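PDB 3VNX: ferritin from Ulva pertusa, which probably oxidises iron(II) and stores the iron as a mineral inside its shell of 24 subunits. Local coordinates for residues V34-E39 / H152-L157; H59-Y64 / M114-D119; A76-E81 / Q197-E202; R87-M92 / G163-E168. All blocks are in the same frame, centred on the assembly; numbering follows the deposited sequence. Where two conformers were deposited one is given.

Interaction 1 of 4, residues V34-E39 / H152-L157; sequences VEYHIE and HKDAAL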
# COMPACT_ATOMS: atom_id res chain seq x y z
N VAL A 34 -41.69 30.04 25.46
CA VAL A 34 -42.86 29.30 25.91
C VAL A 34 -42.69 28.91 27.37
O VAL A 34 -41.78 28.16 27.72
CB VAL A 34 -43.05 28.00 25.10
CG1 VAL A 34 -43.94 27.02 25.89
CG2 VAL A 34 -43.62 28.28 23.74
N GLU A 35 -43.59 29.41 28.22
CA GLU A 35 -43.56 29.09 29.64
C GLU A 35 -42.16 29.23 30.23
O GLU A 35 -41.69 28.36 30.96
CB GLU A 35 -44.09 27.69 29.89
CG GLU A 35 -45.57 27.55 29.64
CD GLU A 35 -46.39 28.31 30.66
OE1 GLU A 35 -45.84 28.58 31.75
OE2 GLU A 35 -47.56 28.64 30.38
N TYR A 36 -41.51 30.33 29.89
CA TYR A 36 -40.17 30.60 30.35
C TYR A 36 -40.18 31.84 31.24
O TYR A 36 -40.13 32.97 30.75
CB TYR A 36 -39.22 30.77 29.13
CG TYR A 36 -37.76 30.81 29.53
CD1 TYR A 36 -37.15 29.69 30.08
CD2 TYR A 36 -37.01 31.98 29.40
CE1 TYR A 36 -35.80 29.72 30.48
CE2 TYR A 36 -35.67 32.02 29.79
CZ TYR A 36 -35.08 30.88 30.33
OH TYR A 36 -33.75 30.92 30.73
N HIS A 37 -40.25 31.61 32.56
CA HIS A 37 -40.52 32.65 33.56
C HIS A 37 -39.43 33.70 33.67
O HIS A 37 -38.23 33.40 33.55
CB HIS A 37 -40.75 32.00 34.94
CG HIS A 37 -41.33 32.93 35.97
ND1 HIS A 37 -42.68 32.99 36.23
CD2 HIS A 37 -40.74 33.78 36.84
CE1 HIS A 37 -42.91 33.87 37.20
NE2 HIS A 37 -41.75 34.36 37.59
N ILE A 38 -39.83 34.94 33.92
CA ILE A 38 -38.86 36.03 34.00
C ILE A 38 -37.83 35.78 35.08
O ILE A 38 -36.66 36.11 34.92
CB ILE A 38 -39.54 37.38 34.27
CG1 ILE A 38 -40.35 37.32 35.57
CG2 ILE A 38 -40.39 37.79 33.06
CD1 ILE A 38 -40.97 38.63 35.95
N GLU A 39 -38.28 35.16 36.16
CA GLU A 39 -37.40 34.90 37.29
C GLU A 39 -36.32 33.90 36.87
O GLU A 39 -35.14 34.06 37.18
CB GLU A 39 -38.23 34.41 38.47
CG GLU A 39 -37.55 34.53 39.81
CD GLU A 39 -38.50 34.30 40.97
OE1 GLU A 39 -39.67 34.71 40.85
OE2 GLU A 39 -38.06 33.72 41.99
N HIS A 152 -40.57 27.19 39.55
CA HIS A 152 -41.51 27.55 38.50
C HIS A 152 -41.86 26.36 37.58
O HIS A 152 -42.48 26.52 36.52
CB HIS A 152 -41.01 28.78 37.72
CG HIS A 152 -40.88 30.01 38.56
ND1 HIS A 152 -41.92 30.90 38.75
CD2 HIS A 152 -39.84 30.50 39.28
CE1 HIS A 152 -41.51 31.89 39.53
NE2 HIS A 152 -40.26 31.66 39.87
N LYS A 153 -41.47 25.17 38.03
CA LYS A 153 -41.87 23.94 37.36
C LYS A 153 -41.48 23.93 35.88
O LYS A 153 -42.27 23.54 35.02
CB LYS A 153 -43.38 23.73 37.52
CG LYS A 153 -43.74 22.81 38.68
CD LYS A 153 -42.97 23.16 39.95
CE LYS A 153 -42.76 21.93 40.85
NZ LYS A 153 -41.98 20.88 40.14
N ASP A 154 -40.26 24.37 35.59
CA ASP A 154 -39.77 24.36 34.23
C ASP A 154 -38.86 23.14 34.10
O ASP A 154 -37.65 23.22 34.31
CB ASP A 154 -38.98 25.63 33.98
CG ASP A 154 -38.64 25.84 32.51
OD1 ASP A 154 -38.58 24.87 31.72
OD2 ASP A 154 -38.41 27.01 32.17
N ALA A 155 -39.46 22.00 33.77
CA ALA A 155 -38.71 20.75 33.80
C ALA A 155 -37.57 20.75 32.76
O ALA A 155 -36.50 20.16 32.99
CB ALA A 155 -39.65 19.55 33.61
N ALA A 156 -37.80 21.42 31.63
CA ALA A 156 -36.79 21.52 30.58
C ALA A 156 -35.54 22.21 31.09
O ALA A 156 -34.42 21.73 30.87
CB ALA A 156 -37.34 22.26 29.35
N LEU A 157 -35.72 23.35 31.76
CA LEU A 157 -34.58 24.07 32.31
C LEU A 157 -33.90 23.27 33.44
O LEU A 157 -32.66 23.27 33.56
CB LEU A 157 -35.01 25.46 32.79
CG LEU A 157 -33.99 26.25 33.62
CD1 LEU A 157 -32.81 26.71 32.79
CD2 LEU A 157 -34.68 27.45 34.27
O HOH W 1 -39.80 29.10 33.66

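Interaction 2 of 4, residues H59-Y64 / M114-D119; sequences HALHSY and MEFAND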
# COMPACT_ATOMS: atom_id res chain seq x y z
N HIS A 59 -8.36 33.86 35.40
CA HIS A 59 -7.39 34.47 34.51
C HIS A 59 -6.37 35.27 35.33
O HIS A 59 -5.18 35.30 35.00
CB HIS A 59 -8.08 35.36 33.48
CG HIS A 59 -7.32 35.47 32.20
ND1 HIS A 59 -7.84 36.07 31.07
CD2 HIS A 59 -6.09 35.02 31.85
CE1 HIS A 59 -6.95 36.01 30.09
NE2 HIS A 59 -5.88 35.38 30.54
N ALA A 60 -6.83 35.90 36.41
CA ALA A 60 -5.90 36.63 37.28
C ALA A 60 -4.91 35.66 37.96
O ALA A 60 -3.71 35.94 38.06
CB ALA A 60 -6.67 37.46 38.31
N LEU A 61 -5.42 34.51 38.39
CA LEU A 61 -4.58 33.50 39.02
C LEU A 61 -3.50 33.06 38.05
O LEU A 61 -2.33 32.87 38.42
CB LEU A 61 -5.42 32.31 39.45
CG LEU A 61 -6.10 32.57 40.79
CD1 LEU A 61 -7.25 31.59 41.04
CD2 LEU A 61 -5.06 32.51 41.90
N HIS A 62 -3.90 32.93 36.79
CA HIS A 62 -2.96 32.55 35.76
C HIS A 62 -1.79 33.54 35.69
O HIS A 62 -0.61 33.15 35.65
CB HIS A 62 -3.65 32.46 34.41
CG HIS A 62 -2.70 32.58 33.26
ND1 HIS A 62 -1.91 31.53 32.84
CD2 HIS A 62 -2.40 33.63 32.46
CE1 HIS A 62 -1.16 31.93 31.82
NE2 HIS A 62 -1.44 33.20 31.57
N SER A 63 -2.13 34.83 35.66
CA SER A 63 -1.09 35.84 35.54
C SER A 63 -0.17 35.83 36.75
O SER A 63 1.02 36.12 36.64
CB SER A 63 -1.68 37.23 35.32
OG SER A 63 -2.05 37.38 33.96
N TYR A 64 -0.73 35.48 37.90
CA TYR A 64 0.10 35.42 39.09
C TYR A 64 1.18 34.33 38.93
O TYR A 64 2.37 34.60 39.12
CB TYR A 64 -0.75 35.24 40.37
CG TYR A 64 0.13 35.08 41.59
CD1 TYR A 64 0.66 36.20 42.24
CD2 TYR A 64 0.48 33.82 42.06
CE1 TYR A 64 1.49 36.07 43.34
CE2 TYR A 64 1.32 33.67 43.16
CZ TYR A 64 1.82 34.80 43.80
OH TYR A 64 2.65 34.66 44.89
N MET A 114 -5.19 40.16 42.48
CA MET A 114 -4.06 39.79 41.64
C MET A 114 -2.93 39.13 42.42
O MET A 114 -2.01 38.54 41.84
CB MET A 114 -3.50 41.03 40.90
CG MET A 114 -4.57 41.90 40.23
SD MET A 114 -5.61 41.06 39.00
CE MET A 114 -4.38 40.29 37.97
N GLU A 115 -2.99 39.23 43.74
CA GLU A 115 -1.88 38.83 44.59
C GLU A 115 -2.23 37.59 45.37
O GLU A 115 -3.30 37.51 45.98
CB GLU A 115 -1.53 39.96 45.56
CG GLU A 115 -1.17 41.23 44.84
CD GLU A 115 0.03 41.04 43.94
OE1 GLU A 115 0.16 41.79 42.94
OE2 GLU A 115 0.85 40.14 44.24
N PHE A 116 -1.34 36.60 45.36
CA PHE A 116 -1.71 35.32 45.97
C PHE A 116 -0.61 34.70 46.81
O PHE A 116 -0.69 33.52 47.19
CB PHE A 116 -2.26 34.34 44.92
CG PHE A 116 -3.46 34.88 44.19
CD1 PHE A 116 -3.31 35.50 42.96
CD2 PHE A 116 -4.72 34.80 44.75
CE1 PHE A 116 -4.41 36.02 42.29
CE2 PHE A 116 -5.83 35.31 44.09
CZ PHE A 116 -5.68 35.93 42.86
N ALA A 117 0.41 35.50 47.11
CA ALA A 117 1.43 35.09 48.06
C ALA A 117 0.77 34.77 49.40
O ALA A 117 -0.21 35.41 49.79
CB ALA A 117 2.49 36.18 48.22
N ASN A 118 1.29 33.77 50.08
CA ASN A 118 0.74 33.34 51.35
C ASN A 118 1.81 32.57 52.10
O ASN A 118 2.25 31.51 51.64
CB ASN A 118 -0.49 32.48 51.13
CG ASN A 118 -1.13 32.03 52.43
OD1 ASN A 118 -0.43 31.66 53.38
ND2 ASN A 118 -2.45 32.05 52.47
N ASP A 119 2.21 33.11 53.24
CA ASP A 119 3.37 32.59 53.97
C ASP A 119 3.03 31.33 54.73
O ASP A 119 3.86 30.44 54.86
CB ASP A 119 3.92 33.66 54.91
CG ASP A 119 4.53 34.84 54.16
OD1 ASP A 119 4.99 34.65 53.01
OD2 ASP A 119 4.55 35.95 54.74
O HOH W 2 -2.50 38.21 39.03

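Interaction 3 of 4, residues A76-E81 / Q197-E202; sequences AKFFKE and QELGEE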
# COMPACT_ATOMS: atom_id res chain seq x y z
N ALA A 76 0.05 28.03 36.03
CA ALA A 76 -0.39 29.08 35.13
C ALA A 76 -1.25 28.51 34.00
O ALA A 76 -2.30 29.05 33.65
CB ALA A 76 0.79 29.88 34.58
N LYS A 77 -0.80 27.40 33.42
CA LYS A 77 -1.53 26.78 32.32
C LYS A 77 -2.88 26.30 32.82
O LYS A 77 -3.94 26.56 32.20
CB LYS A 77 -0.71 25.62 31.75
CG LYS A 77 -1.40 24.77 30.70
CD LYS A 77 -0.39 23.81 30.03
CE LYS A 77 -1.07 22.80 29.09
NZ LYS A 77 -2.02 21.89 29.81
N PHE A 78 -2.84 25.62 33.96
CA PHE A 78 -4.05 25.14 34.61
C PHE A 78 -5.09 26.24 34.77
O PHE A 78 -6.28 26.04 34.49
CB PHE A 78 -3.71 24.55 35.98
CG PHE A 78 -4.92 24.07 36.72
CD1 PHE A 78 -5.39 22.78 36.53
CD2 PHE A 78 -5.58 24.91 37.61
CE1 PHE A 78 -6.51 22.32 37.21
CE2 PHE A 78 -6.69 24.47 38.30
CZ PHE A 78 -7.16 23.17 38.10
N PHE A 79 -4.66 27.42 35.21
CA PHE A 79 -5.62 28.48 35.42
C PHE A 79 -6.10 29.13 34.14
O PHE A 79 -7.26 29.55 34.05
CB PHE A 79 -5.13 29.49 36.45
CG PHE A 79 -5.17 28.97 37.84
CD1 PHE A 79 -6.38 28.55 38.39
CD2 PHE A 79 -4.02 28.86 38.60
CE1 PHE A 79 -6.44 28.04 39.68
CE2 PHE A 79 -4.06 28.35 39.89
CZ PHE A 79 -5.27 27.95 40.43
N LYS A 80 -5.24 29.22 33.13
CA LYS A 80 -5.70 29.74 31.86
C LYS A 80 -6.81 28.83 31.32
O LYS A 80 -7.85 29.31 30.85
CB LYS A 80 -4.56 29.88 30.84
CG LYS A 80 -5.04 30.29 29.44
CD LYS A 80 -5.96 31.52 29.47
CE LYS A 80 -6.10 32.18 28.10
NZ LYS A 80 -6.75 31.29 27.08
N GLU A 81 -6.60 27.51 31.41
CA GLU A 81 -7.60 26.56 30.94
C GLU A 81 -8.88 26.67 31.76
O GLU A 81 -9.98 26.75 31.22
CB GLU A 81 -7.03 25.14 30.97
CG GLU A 81 -5.91 24.93 29.96
CD GLU A 81 -5.11 23.66 30.19
OE1 GLU A 81 -5.26 23.03 31.26
OE2 GLU A 81 -4.31 23.31 29.29
N GLN A 197 4.44 20.35 37.72
CA GLN A 197 4.72 19.55 36.52
C GLN A 197 3.50 18.76 36.08
O GLN A 197 3.20 18.68 34.90
CB GLN A 197 5.89 18.59 36.76
CG GLN A 197 7.15 19.28 37.18
CD GLN A 197 8.31 18.94 36.27
OE1 GLN A 197 8.81 19.81 35.54
NE2 GLN A 197 8.74 17.68 36.30
N GLU A 198 2.80 18.17 37.05
CA GLU A 198 1.60 17.40 36.78
C GLU A 198 0.51 18.30 36.17
O GLU A 198 -0.08 17.99 35.13
CB GLU A 198 1.11 16.75 38.09
CG GLU A 198 0.23 15.50 37.91
CD GLU A 198 -0.63 15.18 39.15
OE1 GLU A 198 -1.87 15.11 38.99
OE2 GLU A 198 -0.09 15.00 40.26
N LEU A 199 0.25 19.43 36.83
CA LEU A 199 -0.75 20.39 36.38
C LEU A 199 -0.50 20.88 34.95
O LEU A 199 -1.41 21.33 34.26
CB LEU A 199 -0.75 21.58 37.34
CG LEU A 199 -1.93 21.66 38.32
CD1 LEU A 199 -2.25 20.29 38.89
CD2 LEU A 199 -1.64 22.65 39.43
N GLY A 200 0.75 20.79 34.53
CA GLY A 200 1.16 21.31 33.24
C GLY A 200 0.86 20.36 32.10
O GLY A 200 0.45 20.80 31.03
N GLU A 201 1.06 19.06 32.33
CA GLU A 201 0.84 18.09 31.27
C GLU A 201 -0.65 17.82 31.02
O GLU A 201 -1.02 17.30 29.96
CB GLU A 201 1.61 16.79 31.52
CG GLU A 201 2.37 16.31 30.28
CD GLU A 201 3.08 17.45 29.56
OE1 GLU A 201 4.32 17.53 29.64
OE2 GLU A 201 2.38 18.27 28.91
N GLU A 202 -1.48 18.20 31.98
CA GLU A 202 -2.93 18.11 31.86
C GLU A 202 -3.48 19.04 30.77
O GLU A 202 -4.05 18.60 29.76
CB GLU A 202 -3.59 18.43 33.20
CG GLU A 202 -4.21 17.22 33.90
CD GLU A 202 -5.54 16.80 33.26
OE1 GLU A 202 -5.99 17.47 32.31
OE2 GLU A 202 -6.13 15.80 33.73
O HOH W 3 -6.88 20.74 32.77

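Interaction 4 of 4, residues R87-M92 / G163-E168; sequences REHAHM and GGLLSE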
# COMPACT_ATOMS: atom_id res chain seq x y z
N ARG A 87 -15.53 30.48 31.11
CA ARG A 87 -16.10 31.42 30.14
C ARG A 87 -17.01 30.67 29.18
O ARG A 87 -18.05 31.19 28.78
CB ARG A 87 -14.99 32.13 29.36
CG ARG A 87 -15.48 32.99 28.23
CD ARG A 87 -14.39 33.94 27.74
NE ARG A 87 -14.76 34.66 26.52
CZ ARG A 87 -14.65 34.16 25.29
NH1 ARG A 87 -14.20 32.91 25.10
NH2 ARG A 87 -14.99 34.91 24.24
N GLU A 88 -16.62 29.45 28.83
CA GLU A 88 -17.46 28.58 28.02
C GLU A 88 -18.72 28.16 28.79
O GLU A 88 -19.78 28.01 28.20
CB GLU A 88 -16.66 27.36 27.52
CG GLU A 88 -17.49 26.27 26.79
CD GLU A 88 -18.19 26.74 25.50
OE1 GLU A 88 -19.34 26.29 25.25
OE2 GLU A 88 -17.60 27.53 24.72
N HIS A 89 -18.60 27.98 30.10
CA HIS A 89 -19.79 27.73 30.91
C HIS A 89 -20.78 28.88 30.78
O HIS A 89 -21.99 28.66 30.61
CB HIS A 89 -19.44 27.48 32.37
CG HIS A 89 -18.75 26.18 32.62
ND1 HIS A 89 -17.99 25.93 33.74
CD2 HIS A 89 -18.70 25.04 31.88
CE1 HIS A 89 -17.50 24.71 33.69
NE2 HIS A 89 -17.91 24.14 32.56
N ALA A 90 -20.27 30.11 30.86
CA ALA A 90 -21.09 31.30 30.66
C ALA A 90 -21.74 31.30 29.28
O ALA A 90 -22.94 31.56 29.14
CB ALA A 90 -20.26 32.57 30.87
N HIS A 91 -20.94 30.99 28.26
CA HIS A 91 -21.44 30.89 26.89
C HIS A 91 -22.58 29.88 26.68
O HIS A 91 -23.52 30.13 25.91
CB HIS A 91 -20.28 30.57 25.93
CG HIS A 91 -20.67 30.62 24.48
ND1 HIS A 91 -20.90 31.81 23.82
CD2 HIS A 91 -20.89 29.63 23.58
CE1 HIS A 91 -21.23 31.55 22.56
NE2 HIS A 91 -21.23 30.24 22.39
N MET A 92 -22.50 28.73 27.36
CA MET A 92 -23.54 27.69 27.26
C MET A 92 -24.84 28.20 27.90
O MET A 92 -25.95 27.92 27.43
CB MET A 92 -23.08 26.38 27.94
CG MET A 92 -21.87 25.69 27.29
SD MET A 92 -20.79 24.74 28.42
CE MET A 92 -21.78 23.28 28.76
N GLY A 163 -28.22 18.14 34.32
CA GLY A 163 -27.46 17.22 33.50
C GLY A 163 -26.19 17.86 32.97
O GLY A 163 -25.25 17.16 32.58
N GLY A 164 -26.15 19.19 32.95
CA GLY A 164 -25.01 19.90 32.42
C GLY A 164 -24.12 20.40 33.54
O GLY A 164 -23.48 19.60 34.23
N LEU A 165 -24.12 21.72 33.74
CA LEU A 165 -23.26 22.35 34.74
C LEU A 165 -23.31 21.73 36.14
O LEU A 165 -22.27 21.53 36.78
CB LEU A 165 -23.59 23.84 34.83
CG LEU A 165 -23.40 24.67 33.56
CD1 LEU A 165 -23.40 26.14 33.93
CD2 LEU A 165 -22.11 24.30 32.84
N LEU A 166 -24.51 21.45 36.63
CA LEU A 166 -24.62 20.98 38.00
C LEU A 166 -23.78 19.72 38.14
O LEU A 166 -22.89 19.65 38.98
CB LEU A 166 -26.07 20.68 38.37
CG LEU A 166 -26.54 20.97 39.80
CD1 LEU A 166 -27.73 20.09 40.17
CD2 LEU A 166 -25.43 20.80 40.81
N SER A 167 -24.07 18.74 37.29
CA SER A 167 -23.41 17.44 37.32
C SER A 167 -21.91 17.57 37.13
O SER A 167 -21.11 16.88 37.79
CB SER A 167 -23.99 16.53 36.24
OG SER A 167 -23.29 15.29 36.20
N GLU A 168 -21.51 18.44 36.20
CA GLU A 168 -20.09 18.69 35.98
C GLU A 168 -19.42 19.31 37.21
O GLU A 168 -18.26 19.01 37.52
CB GLU A 168 -19.90 19.59 34.76
CG GLU A 168 -20.17 18.91 33.42
CD GLU A 168 -20.40 19.92 32.28
OE1 GLU A 168 -21.43 19.81 31.57
OE2 GLU A 168 -19.55 20.83 32.10

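Interaction 1 of 4, residues V34-E39 / H152-L157
Glu35 contributes its carbonyl rather than its side chain, the O atom lying 3.7 Å from Asp154 OD2. Tyr36 has CG anti to its backbone N (chi1 -170°), and although its CB points away from residues 152-157, the ring comes back nearer to them. Its CD1 comes 3.6 Å from Asp154 OD2 with ring and carboxylate planes nearly perpendicular, while the phenol OH is held by Gln97. His37, the N-cap residue of helix 38-66, sends its N-H to a bridging water (N to water 2.8 Å), which in turn donates to Asp154 OD2 (2.9 Å). Asp154 is itself an N-cap, and the two starts of helices 38-66 and 155-201 are thus joined at one end of the ferritin four-helix bundle. It caps Leu157 N through OD1 at 3.2 Å, the N-H coming from above the carboxylate plane, and OD1 also pairs with Arg100. Just before it, Lys153 is the C-prime residue of the Schellman motif that ends helix 123-151. The His37 ring stacks face to face on His152, centroids 3.7 Å apart and planes at 27°, with His152 CE1 over the centre of the His37 ring. Glu39, extended beyond CG, brings its carboxylate to the edge of the His152 ring, steeply tilted against it, OE1 lying 3.3 Å from His152 NE2; its OE2 forms a salt bridge with Lys151.

Interaction 2 of 4, residues H59-Y64 / M114-D119
Tyr64 sets its CG anti to the backbone N (chi1 176°) and so lays its ring out beside the loop, whereas Phe116 places CG beside its own N (chi1 -58°) and drives its ring back against helix 38-66. The two side chains run past each other in opposite directions, and their rings meet as an offset edge-to-face pair, the Phe116 edge toward the Tyr64 face, with centroids 5.6 Å apart and planes at 80°. Phe116 CB stands almost on the Tyr64 ring normal, 4.0 Å from the centroid, a CH-pi contact. Leu61 CD2 sits over the centre of the Phe116 face, 3.4 Å from its centroid, so the phenyl group is gripped by leucine on a face and tyrosine at an edge. At the start of segment 114-119, Met114 curls, bent at both later torsions, until its CE meets Ala60 CB at 3.7 Å. A water links the backbones here, donating to Ala60 O (2.7 Å) and Met114 O (2.9 Å). Glu115 starts out away from the helix, but its carboxylate returns to the Tyr64 ring edge, OE1 forming a salt bridge with Arg67. A neighbouring subunit packs its Leu106 on Ala60 and its Val104 on Met114. The arrangement is that of the long crossover loop of ferritins, joining helix 73-99 to helix 123-151 and here pinned by aromatics to the outside of the bundle beside a subunit interface.

Interaction 3 of 4, residues A76-E81 / Q197-E202
Lys77 and Phe78, consecutive on helix 73-99, both turn toward the end of helix 155-201 but do different work. Lys77 runs extended, CG anti to the backbone N, and bends only at its last torsion, which puts the ammonium between two acceptors. NZ donates to Gly200 O at 3.0 Å, meeting the carbonyl from above its plane with a C=O...N angle of 140°. It also forms a salt bridge with Glu81 OE2 at 2.7 Å, one helical turn on, the oxygen accepting on its syn lone pair. The ammonium joins a side-chain carboxylate to a backbone carbonyl near the chain's last ordered residues, and its charge should favour ionised Glu81. At Gly200 the backbones come close, the CA atoms of Lys77 and Gly200 being 6.2 Å apart. Phe78 crosses Leu199 obliquely, a looser apolar contact in which Phe78 CD1 lies 4.1 Å from Leu199 CG. A water donates to Glu81 OE1 at 3.2 Å and, weakly, to OE1 of the poorly ordered Glu202. The two helical segments cross at 41° with axes 8.4 Å apart. Phe78 passes inward to Tyr179, whose ring it meets nearly at a right angle, and to Met128 of helix 123-151. On the C-terminal segment Glu198 OE2 is hydrogen-bonded to Tyr193 OH of a neighbouring subunit. Helix 73-99 packs through Phe79 on Leu61 and His62 of helix 38-66.

Interaction 4 of 4, residues R87-M92 / G163-E168
Helix segments 87-92 and 163-168 run roughly antiparallel, their directions 150° apart, with axes 11.5 Å from each other at closest approach. So wide a gap inside a four-helix bundle leaves the contact to side-chain ends, and even the nearest CA atoms, those of His89 and Leu165, are 7.5 Å apart. A wider pi-type turn at 163-166 interrupts the regular winding of helix 155-201 just here. The place is consistent with the ferroxidase centre of ferritins: the side chain of His89 lies about 3 Å from a bound calcium ion, probably standing where iron would bind, and Glu86 and Glu51 neighbour the histidine. His89 keeps CG beside its backbone N (chi1 -70°), sending the imidazole into the bundle, and its ND1 makes a weak hydrogen bond to Glu86 OE1. Leu165 slides past it in the opposite direction, and one methyl does the touching: CD2 lies 3.6 Å from His89 CD2, oblique to the ring. The same methyl meets Met92 from the next helical turn, at 4.2 Å from Met92 CE, so CD2 is shared between the imidazole and the terminal methyl of Met92. Behind it Leu165 rests on Leu142 of helix 123-151. Glu168 reaches across with its chain extended beyond CG, and its carboxylate, turned 60° from the imidazole plane, brings OE2 to 3.7 Å from His89 NE2.

The four contacts are spread along one four-helix bundle. Interactions 2 and 3 lie across the chain's centre from interaction 1, their centres about 40 and 38 Å from that of interaction 1. These two are neighbours, about 15 Å between centres, and touch where His62 ND1 meets Ala76 O in a probable hydrogen bond. Interaction 4 sits near the middle, centred about 18 Å from interaction 1 and 20 Å from interaction 3. Along the chain, interaction 2 falls between the two segments of interaction 1 and interaction 4 between those of interaction 3, while the segments of interactions 1 and 3 alternate. Helix 155-201 spans interactions 1, 4 and 3 in turn, linking the bundle's ends past the metal-binding middle.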